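Local coordinates for protein mannan endo-1,4-beta-mannosidase (Bacillus subtilis, PDB 3CBW) that hydrolyses internal beta-1,4-mannosidic linkages in mannan, galactomannan and glucomannan during glucomannan breakdown, at residues 12-17 with 25-30; 243-248 with 270-275. The protein carries 3 engineered substitutions. One frame throughout, in Å; residues are numbered along the deposited sequence.

Contact 1: 12-17 with 25-30; sequences VSPVNP and TVMNWL
V12 N gives its hydrogen to N28 OD1 over 2.8 Å, an almost straight bond (176° at the hydrogen) that ties the extended N-terminal chain to the helix. The amide is met from above: V12 N stands 37° out of the N28 carboxamide plane, not on a lone-pair direction of OD1. N28 CG is anti to its own backbone N (chi1 -169°), which swings OD1 across to V12, while the CB below it lies 3.4 Å from V12 O. One side chain thus meets both backbone polar atoms of V12, the N by hydrogen bond and the O by carbon packing alone. M27, one residue earlier on the helix, supplies the apolar half. Its CB sits 3.9 Å from P14 CG and 4.1 Å from P14 CD, so the pyrrolidine edge rests on the root of the methionine, and the two side chains pass each other in opposite directions. M27 CG, anti to the backbone N, lies 4.1 Å from P14 N; the bends at the second and third torsions then bring the methyl CE to 4.2 Å from V12 CG1.

The helix is 21-32, the first of the chain, leading toward the first strand, 41-49, of the TIM barrel of this glycosyl hydrolase family 26 enzyme. The N-terminal chain passes across it, with V12 toward A31 and P14 toward K24: V12 also touches A31, and P14 touches K24, so K24, M27, N28 and A31 form one stripe along the helix under the chain. Beyond P14 the chain leaves the helix.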
loop_
_atom_site.group_PDB
_atom_site.type_symbol
_atom_site.label_atom_id
_atom_site.label_comp_id
_atom_site.label_asym_id
_atom_site.label_seq_id
_atom_site.Cartn_x
_atom_site.Cartn_y
_atom_site.Cartn_z
ATOM N N VAL A 12 4.455 -19.129 -5.438
ATOM C CA VAL A 12 3.418 -18.284 -4.858
ATOM C C VAL A 12 2.720 -17.590 -6.017
ATOM O O VAL A 12 3.369 -16.945 -6.833
ATOM C CB VAL A 12 4.006 -17.280 -3.856
ATOM C CG1 VAL A 12 2.930 -16.323 -3.367
ATOM C CG2 VAL A 12 4.617 -18.050 -2.679
ATOM N N SER A 13 1.405 -17.784 -6.106
ATOM C CA SER A 13 0.596 -17.240 -7.190
ATOM C C SER A 13 -0.313 -16.160 -6.639
ATOM O O SER A 13 -0.783 -16.272 -5.511
ATOM C CB SER A 13 -0.264 -18.349 -7.816
ATOM O OG SER A 13 0.537 -19.338 -8.429
ATOM N N PRO A 14 -0.595 -15.122 -7.446
ATOM C CA PRO A 14 -1.572 -14.117 -7.033
ATOM C C PRO A 14 -2.918 -14.750 -6.670
ATOM O O PRO A 14 -3.293 -15.802 -7.215
ATOM C CB PRO A 14 -1.733 -13.255 -8.290
ATOM C CG PRO A 14 -0.445 -13.396 -9.009
ATOM C CD PRO A 14 -0.019 -14.810 -8.773
ATOM N N VAL A 15 -3.653 -14.109 -5.769
ATOM C CA VAL A 15 -4.982 -14.595 -5.425
ATOM C C VAL A 15 -5.944 -14.527 -6.602
ATOM O O VAL A 15 -6.836 -15.368 -6.709
ATOM C CB VAL A 15 -5.591 -13.895 -4.189
ATOM C CG1 VAL A 15 -4.748 -14.195 -2.972
ATOM C CG2 VAL A 15 -5.750 -12.402 -4.401
ATOM N N ASN A 16 -5.773 -13.552 -7.489
ATOM C CA ASN A 16 -6.604 -13.479 -8.685
ATOM C C ASN A 16 -6.195 -14.595 -9.650
ATOM O O ASN A 16 -5.080 -14.574 -10.174
ATOM C CB ASN A 16 -6.420 -12.110 -9.331
ATOM C CG ASN A 16 -7.155 -11.979 -10.645
ATOM O OD1 ASN A 16 -7.856 -12.887 -11.082
ATOM N ND2 ASN A 16 -7.038 -10.823 -11.263
ATOM N N PRO A 17 -7.101 -15.566 -9.913
ATOM C CA PRO A 17 -6.722 -16.710 -10.753
ATOM C C PRO A 17 -6.413 -16.336 -12.202
ATOM O O PRO A 17 -5.769 -17.099 -12.906
ATOM C CB PRO A 17 -7.953 -17.630 -10.682
ATOM C CG PRO A 17 -9.072 -16.759 -10.356
ATOM C CD PRO A 17 -8.505 -15.661 -9.471
ATOM N N THR A 25 4.607 -13.483 -12.254
ATOM C CA THR A 25 6.054 -13.553 -12.100
ATOM C C THR A 25 6.534 -12.661 -10.961
ATOM O O THR A 25 7.292 -13.096 -10.097
ATOM C CB THR A 25 6.736 -13.178 -13.410
ATOM O OG1 THR A 25 6.414 -14.188 -14.369
ATOM C CG2 THR A 25 8.238 -13.092 -13.243
ATOM N N VAL A 26 6.065 -11.420 -10.944
ATOM C CA VAL A 26 6.460 -10.481 -9.906
ATOM C C VAL A 26 6.024 -10.983 -8.529
ATOM O O VAL A 26 6.793 -10.895 -7.570
ATOM C CB VAL A 26 5.905 -9.071 -10.202
ATOM C CG1 VAL A 26 5.969 -8.158 -8.972
ATOM C CG2 VAL A 26 6.655 -8.464 -11.376
ATOM N N MET A 27 4.812 -11.524 -8.418
ATOM C CA MET A 27 4.351 -11.991 -7.118
ATOM C C MET A 27 5.230 -13.130 -6.596
ATOM O O MET A 27 5.617 -13.141 -5.422
ATOM C CB MET A 27 2.888 -12.446 -7.183
ATOM C CG MET A 27 2.316 -12.795 -5.818
ATOM S SD MET A 27 2.217 -11.379 -4.644
ATOM C CE MET A 27 3.091 -12.083 -3.220
ATOM N N ASN A 28 5.530 -14.106 -7.450
ATOM C CA ASN A 28 6.384 -15.204 -7.033
ATOM C C ASN A 28 7.782 -14.710 -6.656
ATOM O O ASN A 28 8.387 -15.169 -5.678
ATOM C CB ASN A 28 6.466 -16.280 -8.125
ATOM C CG ASN A 28 7.122 -17.546 -7.624
ATOM O OD1 ASN A 28 6.785 -18.032 -6.553
ATOM N ND2 ASN A 28 8.063 -18.075 -8.387
ATOM N N TRP A 29 8.313 -13.790 -7.452
ATOM C CA TRP A 29 9.617 -13.201 -7.183
ATOM C C TRP A 29 9.634 -12.467 -5.835
ATOM O O TRP A 29 10.533 -12.673 -5.017
ATOM C CB TRP A 29 9.990 -12.291 -8.347
ATOM C CG TRP A 29 11.332 -11.643 -8.263
ATOM C CD1 TRP A 29 12.526 -12.150 -8.702
ATOM C CD2 TRP A 29 11.618 -10.340 -7.743
ATOM N NE1 TRP A 29 13.530 -11.243 -8.475
ATOM C CE2 TRP A 29 12.998 -10.118 -7.904
ATOM C CE3 TRP A 29 10.829 -9.324 -7.177
ATOM C CZ2 TRP A 29 13.619 -8.945 -7.479
ATOM C CZ3 TRP A 29 11.438 -8.154 -6.772
ATOM C CH2 TRP A 29 12.822 -7.972 -6.924
ATOM N N LEU A 30 8.626 -11.634 -5.583
ATOM C CA LEU A 30 8.536 -10.905 -4.312
ATOM C C LEU A 30 8.509 -11.874 -3.126
ATOM O O LEU A 30 9.227 -11.676 -2.144
ATOM C CB LEU A 30 7.286 -10.009 -4.278
ATOM C CG LEU A 30 7.314 -8.736 -5.129
ATOM C CD1 LEU A 30 5.911 -8.136 -5.148
ATOM C CD2 LEU A 30 8.329 -7.716 -4.607
#

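Contact 2: 243-248 with 270-275; sequences VDIVGL and PFAFTE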
loop_
_atom_site.group_PDB
_atom_site.type_symbol
_atom_site.label_atom_id
_atom_site.label_comp_id
_atom_site.label_asym_id
_atom_site.label_seq_id
_atom_site.Cartn_x
_atom_site.Cartn_y
_atom_site.Cartn_z
ATOM N N VAL A 243 -6.123 -11.463 -0.436
ATOM C CA VAL A 243 -4.926 -10.728 -0.011
ATOM C C VAL A 243 -3.691 -11.441 -0.504
ATOM O O VAL A 243 -3.518 -12.639 -0.270
ATOM C CB VAL A 243 -4.850 -10.625 1.540
ATOM C CG1 VAL A 243 -3.548 -9.956 1.977
ATOM C CG2 VAL A 243 -6.033 -9.839 2.098
ATOM N N ASP A 244 -2.817 -10.697 -1.166
ATOM C CA ASP A 244 -1.519 -11.219 -1.598
ATOM C C ASP A 244 -0.384 -10.929 -0.613
ATOM O O ASP A 244 0.494 -11.775 -0.409
ATOM C CB ASP A 244 -1.149 -10.643 -2.971
ATOM C CG ASP A 244 -2.064 -11.141 -4.063
ATOM O OD1 ASP A 244 -2.136 -12.372 -4.252
ATOM O OD2 ASP A 244 -2.706 -10.311 -4.742
ATOM N N ILE A 245 -0.389 -9.723 -0.037
ATOM C CA ILE A 245 0.688 -9.246 0.835
ATOM C C ILE A 245 0.051 -8.642 2.061
ATOM O O ILE A 245 -0.940 -7.918 1.951
ATOM C CB ILE A 245 1.575 -8.181 0.111
ATOM C CG1 ILE A 245 2.324 -8.822 -1.064
ATOM C CG2 ILE A 245 2.552 -7.483 1.070
ATOM C CD1 ILE A 245 3.067 -7.853 -1.965
ATOM N N VAL A 246 0.597 -8.970 3.230
ATOM C CA VAL A 246 0.181 -8.341 4.484
ATOM C C VAL A 246 1.271 -7.381 4.936
ATOM O O VAL A 246 2.446 -7.542 4.579
ATOM C CB VAL A 246 -0.122 -9.380 5.596
ATOM C CG1 VAL A 246 -1.288 -10.251 5.171
ATOM C CG2 VAL A 246 1.118 -10.254 5.930
ATOM N N GLY A 247 0.915 -6.382 5.729
ATOM C CA GLY A 247 1.951 -5.481 6.177
ATOM C C GLY A 247 1.492 -4.507 7.220
ATOM O O GLY A 247 0.319 -4.462 7.570
ATOM N N LEU A 248 2.435 -3.709 7.702
ATOM C CA LEU A 248 2.164 -2.700 8.714
ATOM C C LEU A 248 2.461 -1.311 8.215
ATOM O O LEU A 248 3.526 -1.071 7.640
ATOM C CB LEU A 248 3.026 -2.948 9.954
ATOM C CG LEU A 248 2.685 -4.214 10.738
ATOM C CD1 LEU A 248 3.755 -4.523 11.760
ATOM C CD2 LEU A 248 1.324 -4.094 11.429
ATOM N N PRO A 270 3.470 -13.006 2.231
ATOM C CA PRO A 270 4.631 -12.127 2.329
ATOM C C PRO A 270 4.272 -10.870 3.118
ATOM O O PRO A 270 3.141 -10.370 3.022
ATOM C CB PRO A 270 4.961 -11.808 0.861
ATOM C CG PRO A 270 4.473 -12.998 0.126
ATOM C CD PRO A 270 3.183 -13.366 0.831
ATOM N N PHE A 271 5.249 -10.363 3.870
ATOM C CA PHE A 271 5.078 -9.246 4.790
ATOM C C PHE A 271 5.886 -8.030 4.330
ATOM O O PHE A 271 7.025 -8.174 3.889
ATOM C CB PHE A 271 5.547 -9.667 6.198
ATOM C CG PHE A 271 5.564 -8.537 7.188
ATOM C CD1 PHE A 271 4.443 -8.246 7.953
ATOM C CD2 PHE A 271 6.690 -7.724 7.320
ATOM C CE1 PHE A 271 4.462 -7.169 8.829
ATOM C CE2 PHE A 271 6.705 -6.645 8.181
ATOM C CZ PHE A 271 5.607 -6.374 8.939
ATOM N N ALA A 272 5.301 -6.843 4.466
ATOM C CA ALA A 272 5.998 -5.601 4.139
ATOM C C ALA A 272 5.699 -4.511 5.148
ATOM O O ALA A 272 4.686 -4.566 5.852
ATOM C CB ALA A 272 5.602 -5.133 2.748
ATOM N N PHE A 273 6.605 -3.545 5.249
ATOM C CA PHE A 273 6.303 -2.288 5.933
ATOM C C PHE A 273 5.687 -1.336 4.922
ATOM O O PHE A 273 6.380 -0.664 4.153
ATOM C CB PHE A 273 7.551 -1.702 6.601
ATOM C CG PHE A 273 7.873 -2.376 7.904
ATOM C CD1 PHE A 273 7.043 -2.183 9.005
ATOM C CD2 PHE A 273 8.929 -3.255 8.022
ATOM C CE1 PHE A 273 7.279 -2.829 10.206
ATOM C CE2 PHE A 273 9.182 -3.898 9.240
ATOM C CZ PHE A 273 8.342 -3.688 10.321
ATOM N N THR A 274 4.363 -1.371 4.873
ATOM C CA THR A 274 3.602 -0.781 3.788
ATOM C C THR A 274 3.543 0.745 3.844
ATOM O O THR A 274 3.245 1.374 2.834
ATOM C CB THR A 274 2.211 -1.419 3.738
ATOM O OG1 THR A 274 1.678 -1.489 5.062
ATOM C CG2 THR A 274 2.306 -2.830 3.182
ATOM N N GLU A 275 3.817 1.318 5.016
ATOM C CA GLU A 275 4.130 2.747 5.214
ATOM C C GLU A 275 5.110 2.821 6.353
ATOM O O GLU A 275 5.021 2.053 7.320
ATOM C CB GLU A 275 2.929 3.579 5.631
ATOM C CG GLU A 275 1.952 3.812 4.551
ATOM C CD GLU A 275 0.942 4.932 4.844
ATOM O OE1 GLU A 275 1.181 5.842 5.668
ATOM O OE2 GLU A 275 -0.119 4.900 4.232
#
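V246 is held through both its backbone N and O: V246 N donates to P270 O (2.9 Å), nearly in line with that carbonyl, and V246 O accepts from A272 N (2.9 Å) in its carbonyl plane. L248 N continues the register to A272 O (3.0 Å); the last bond, T274 N to L248 O, is weak and bent (127°). F271 CA adds a CH···O contact to V246 O at 3.1 Å. This is parallel pairing of neighbouring TIM-barrel strands, 245-252 and 271-278, joined through helix 261-265 as a beta-alpha-beta unit; the strand axes 245-248 and 271-274 are inclined at 45°. V246, L248 and F271 lie on the face covered by L264 of that helix. There F271 CG is anti to the backbone N (chi1 173°), which brings the ring edge to L248 CD1, 3.8 Å from CZ, while F271 CE2 lies over a face of the F273 ring, toward its rim. I245 CG2 packs 4.2 Å from A272 CB, on the face of A272. T274 OG1 is hydrogen-bonded to D249. After it the chain turns a corner at E275, by similarity the catalytic nucleophile: E275 OE1 is hydrogen-bonded to Y251 OH, and OE2 is in a salt bridge with R172.

Overall arrangement
Both segments of contact 1 precede those of contact 2 in the chain, yet the centres of the two contacts are about 14 Å apart. Two junctions join them: V15 N reaches D244 OD1 at 2.8 Å, probably a hydrogen bond, and M27 CE packs 3.7 Å from P270 CG. D244 and P270 stand just before strands 245-252 and 271-278, so the N-terminal chain and helix 21-32 lie against the end of the barrel where these strands start. The same strands lead away from that junction to Y251 and E275, at the end expected for a TIM-barrel active site. Contact 1, its centre about 16 Å from that of the chain, is therefore peripheral; contact 2, its centre about 8 Å from it, belongs to the buried sheet.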